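PDB 1PSW: lipopolysaccharide heptosyltransferase 2 from Escherichia coli, which transfers the second heptose unit from ADP-L-glycero-beta-D-manno-heptose to the heptosyl-Kdo2-lipid A module while the inner core of lipopolysaccharide is being built. Local coordinates for residues 127-130 with 131-135; 138-142 with 143-147. All coordinates share one frame; numbering follows the deposited sequence.

Contacts 1 and 2 follow each other along the chain, the first at the start of helix 131-137 and the second in the loop that leaves it, with centres about 12 Å apart. Both belong to the N-terminal of two domains, each built on a six-stranded parallel sheet as in GT-B glycosyltransferases. The indole of Trp128 joins them: its CH2 lies 3.4 Å from Met145 CB and 3.3 Å from Thr147 O, while Ala127 CB comes to 3.4 Å from Arg146 O. The loop 143-147 thus returns beside the segment that leads into the helix. Contact 2 is a surface contact, its centre about 25 Å from the centre of the chain against about 16 Å for contact 1.

Contact 1. Residues 127-130 with 131-135; sequences AWPL and MVERY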
# COMPACT_ATOMS: atom_id res chain seq x y z
N ALA A 127 -11.65 -14.72 13.65
CA ALA A 127 -11.69 -13.72 14.71
C ALA A 127 -11.04 -12.41 14.29
O ALA A 127 -11.28 -11.36 14.90
CB ALA A 127 -11.01 -14.27 15.97
N TRP A 128 -10.21 -12.47 13.25
CA TRP A 128 -9.50 -11.29 12.72
C TRP A 128 -9.59 -11.33 11.20
O TRP A 128 -8.62 -11.69 10.53
CB TRP A 128 -8.03 -11.31 13.14
CG TRP A 128 -7.84 -11.55 14.60
CD1 TRP A 128 -7.73 -12.76 15.23
CD2 TRP A 128 -7.81 -10.57 15.64
NE1 TRP A 128 -7.64 -12.59 16.58
CE2 TRP A 128 -7.69 -11.25 16.86
CE3 TRP A 128 -7.89 -9.17 15.64
CZ2 TRP A 128 -7.63 -10.58 18.09
CZ3 TRP A 128 -7.83 -8.50 16.86
CH2 TRP A 128 -7.70 -9.21 18.07
N PRO A 129 -10.74 -10.94 10.63
CA PRO A 129 -10.98 -10.93 9.18
C PRO A 129 -10.16 -9.94 8.36
O PRO A 129 -9.90 -10.19 7.18
CB PRO A 129 -12.47 -10.67 9.09
CG PRO A 129 -12.72 -9.78 10.26
CD PRO A 129 -11.92 -10.44 11.36
N LEU A 130 -9.76 -8.82 8.96
CA LEU A 130 -8.99 -7.82 8.22
C LEU A 130 -7.51 -7.81 8.58
O LEU A 130 -7.15 -7.96 9.74
CB LEU A 130 -9.58 -6.42 8.49
CG LEU A 130 -11.06 -6.24 8.13
CD1 LEU A 130 -11.47 -4.79 8.37
CD2 LEU A 130 -11.28 -6.62 6.68
N MSE A 131 -6.66 -7.65 7.57
CA MSE A 131 -5.23 -7.61 7.81
C MSE A 131 -4.88 -6.46 8.75
O MSE A 131 -4.01 -6.60 9.59
CB MSE A 131 -4.45 -7.44 6.51
CG MSE A 131 -3.05 -6.84 6.72
SE MSE A 131 -1.93 -6.82 5.13
CE MSE A 131 -0.74 -8.28 5.53
N VAL A 132 -5.56 -5.32 8.60
CA VAL A 132 -5.27 -4.16 9.44
C VAL A 132 -5.52 -4.47 10.91
O VAL A 132 -4.79 -4.00 11.80
CB VAL A 132 -6.12 -2.92 9.06
CG1 VAL A 132 -7.60 -3.15 9.36
CG2 VAL A 132 -5.61 -1.70 9.81
N GLU A 133 -6.56 -5.26 11.18
CA GLU A 133 -6.87 -5.64 12.55
C GLU A 133 -5.76 -6.55 13.09
O GLU A 133 -5.37 -6.44 14.24
CB GLU A 133 -8.22 -6.35 12.61
CG GLU A 133 -9.37 -5.48 12.10
CD GLU A 133 -10.67 -6.25 11.96
OE1 GLU A 133 -10.62 -7.45 11.61
OE2 GLU A 133 -11.75 -5.65 12.17
N ARG A 134 -5.25 -7.44 12.24
CA ARG A 134 -4.19 -8.35 12.67
C ARG A 134 -2.91 -7.62 13.05
O ARG A 134 -2.22 -8.02 13.99
CB ARG A 134 -3.90 -9.40 11.59
CG ARG A 134 -5.11 -10.29 11.32
CD ARG A 134 -4.82 -11.37 10.29
NE ARG A 134 -6.07 -12.03 9.90
CZ ARG A 134 -6.16 -13.01 9.01
NH1 ARG A 134 -5.07 -13.47 8.40
NH2 ARG A 134 -7.35 -13.51 8.70
N TYR A 135 -2.58 -6.56 12.33
CA TYR A 135 -1.37 -5.79 12.65
C TYR A 135 -1.58 -5.01 13.93
O TYR A 135 -0.73 -5.03 14.83
CB TYR A 135 -1.02 -4.81 11.52
CG TYR A 135 -0.33 -5.44 10.34
CD1 TYR A 135 0.40 -6.62 10.48
CD2 TYR A 135 -0.36 -4.84 9.09
CE1 TYR A 135 1.08 -7.19 9.40
CE2 TYR A 135 0.31 -5.39 8.00
CZ TYR A 135 1.03 -6.57 8.17
OH TYR A 135 1.70 -7.13 7.10
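Leu130 and Glu133 meet across the first turn of helix 131-137. The Glu133 side chain folds back along the turn, and its OE1 accepts the backbone N-H of Leu130 at 3.1 Å, a bond that arrives from above the carboxylate plane. With CG beside its own backbone N (chi1 -59°) and the chain extended beyond, Glu133 lays its carboxylate against Leu130, whose CB is 3.4 Å from OE1 and whose CG and CD1 lie farther along the same group. The ring of Pro129 borders OE1 too, through CD at 3.3 Å. Leu130 is the N-cap residue, and Glu133, three residues on, takes its N-H as in one half of a capping box; the leucine side chain cannot return the bond, and no full box forms. Leu130 O receives Arg134 N at 3.2 Å, the first regular bond of the helix, and a weak bond from Glu133 N. Arg134 passes Trp128 CB, with its CG 3.6 Å away, and extends to the Trp128 carbonyl, presenting its guanidinium side-on, NE and NH2 both donating to Trp128 O. The NE bond is short, 2.6 Å. The oxygen lies in the guanidinium plane, where both nitrogens can point to it; NE is also in the carbonyl plane, while NH2 is tilted 25° from it. A leucine in place of Arg134 would probably leave Trp128 O without either donor and the turn before the helix freer to shift. Beyond these segments, Trp108 meets the Trp128 ring edge-to-face, and Val132 packs on Met16 and Ser19 of helix 11-27.

Contact 2. Residues 138-142 with 143-147; sequences LAYDK and GIMRT
Met145, a selenomethionine, has CG beside its backbone N (chi1 -49°), and bends at chi2 and chi3 bring its methyl back to Tyr140, whose own CG stands beside its backbone N (chi1 -64°). The methyl CE does the touching: it lies 3.5 Å from both Tyr140 CG and CD1 and 3.6 Å from Tyr140 CB, at the root of the ring and remote from the hydroxyl. The selenium is 5.0 Å from the ring centroid and 26° off the ring normal, an oblique Met-aromatic contact. Between these side chains and the bend of the loop, a water receives Met145 N at 3.0 Å and donates to Asp141 O at 2.8 Å, bridging the two backbone arms. The bend itself is an inverse gamma turn centred on Gly143, closed by a weak bond from Ile144 N to Lys142 O at 2.7 Å. Ile144 then sets CG1 alongside Asp141, 3.3 Å from Asp141 O and 3.5 Å from Asp141 CB. The turn itself is mostly exposed, but Tyr140 is buried, packing on Thr23 and Arg27 of helix 11-27 and on Pro152. Met145 also lies on Asp150, while Tyr140 O accepts a hydrogen bond from Arg121 NH2, tying the loop to strand 119-121 at the edge of the N-terminal parallel sheet.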
# COMPACT_ATOMS: atom_id res chain seq x y z
N LEU A 138 -1.28 -6.70 17.46
CA LEU A 138 0.04 -6.98 18.01
C LEU A 138 0.54 -5.96 19.02
O LEU A 138 1.43 -6.25 19.82
CB LEU A 138 1.07 -7.13 16.89
CG LEU A 138 0.82 -8.25 15.88
CD1 LEU A 138 1.95 -8.26 14.86
CD2 LEU A 138 0.73 -9.60 16.59
N ALA A 139 -0.03 -4.76 18.98
CA ALA A 139 0.37 -3.70 19.90
C ALA A 139 -0.23 -3.91 21.29
O ALA A 139 0.09 -3.17 22.22
CB ALA A 139 -0.06 -2.34 19.35
N TYR A 140 -1.11 -4.90 21.42
CA TYR A 140 -1.74 -5.18 22.70
C TYR A 140 -1.23 -6.47 23.32
O TYR A 140 -0.69 -7.34 22.62
CB TYR A 140 -3.26 -5.24 22.52
CG TYR A 140 -3.84 -3.91 22.09
CD1 TYR A 140 -4.05 -2.89 23.01
CD2 TYR A 140 -4.13 -3.66 20.74
CE1 TYR A 140 -4.53 -1.64 22.60
CE2 TYR A 140 -4.60 -2.42 20.33
CZ TYR A 140 -4.81 -1.41 21.26
OH TYR A 140 -5.29 -0.20 20.84
N ASP A 141 -1.38 -6.60 24.63
CA ASP A 141 -0.93 -7.79 25.34
C ASP A 141 -1.65 -9.03 24.84
O ASP A 141 -2.83 -8.98 24.51
CB ASP A 141 -1.14 -7.63 26.84
CG ASP A 141 -0.36 -6.47 27.42
OD1 ASP A 141 0.87 -6.41 27.20
OD2 ASP A 141 -0.97 -5.61 28.10
N LYS A 142 -0.93 -10.15 24.80
CA LYS A 142 -1.47 -11.42 24.32
C LYS A 142 -2.86 -11.80 24.84
O LYS A 142 -3.84 -11.78 24.09
CB LYS A 142 -0.49 -12.55 24.63
CG LYS A 142 -0.80 -13.85 23.91
CD LYS A 142 0.18 -14.94 24.31
CE LYS A 142 -0.09 -16.22 23.54
NZ LYS A 142 0.82 -17.32 23.96
N GLY A 143 -2.95 -12.14 26.12
CA GLY A 143 -4.22 -12.55 26.68
C GLY A 143 -5.24 -11.44 26.91
O GLY A 143 -5.84 -11.37 27.99
N ILE A 144 -5.46 -10.59 25.92
CA ILE A 144 -6.42 -9.51 26.07
C ILE A 144 -7.42 -9.48 24.91
O ILE A 144 -8.63 -9.38 25.11
CB ILE A 144 -5.73 -8.13 26.14
CG1 ILE A 144 -4.63 -8.15 27.21
CG2 ILE A 144 -6.75 -7.05 26.45
CD1 ILE A 144 -5.14 -8.41 28.62
N MSE A 145 -6.90 -9.55 23.68
CA MSE A 145 -7.74 -9.53 22.49
C MSE A 145 -8.02 -10.94 21.97
O MSE A 145 -7.09 -11.69 21.66
CB MSE A 145 -7.07 -8.71 21.38
CG MSE A 145 -6.54 -7.32 21.77
SE MSE A 145 -7.85 -6.13 22.57
CE MSE A 145 -6.67 -5.11 23.73
N ARG A 146 -9.30 -11.30 21.86
CA ARG A 146 -9.69 -12.60 21.34
C ARG A 146 -10.25 -12.43 19.94
O ARG A 146 -10.10 -13.30 19.09
CB ARG A 146 -10.73 -13.26 22.24
CG ARG A 146 -11.94 -12.40 22.50
CD ARG A 146 -12.87 -13.03 23.52
NE ARG A 146 -13.82 -12.04 24.02
CZ ARG A 146 -13.48 -10.96 24.71
NH1 ARG A 146 -12.21 -10.72 24.99
NH2 ARG A 146 -14.42 -10.11 25.11
N THR A 147 -10.91 -11.30 19.71
CA THR A 147 -11.48 -10.99 18.40
C THR A 147 -11.24 -9.51 18.10
O THR A 147 -10.88 -8.75 18.99
CB THR A 147 -13.01 -11.26 18.34
OG1 THR A 147 -13.70 -10.27 19.10
CG2 THR A 147 -13.32 -12.64 18.90
O HOH W 1 -4.30 -9.51 22.22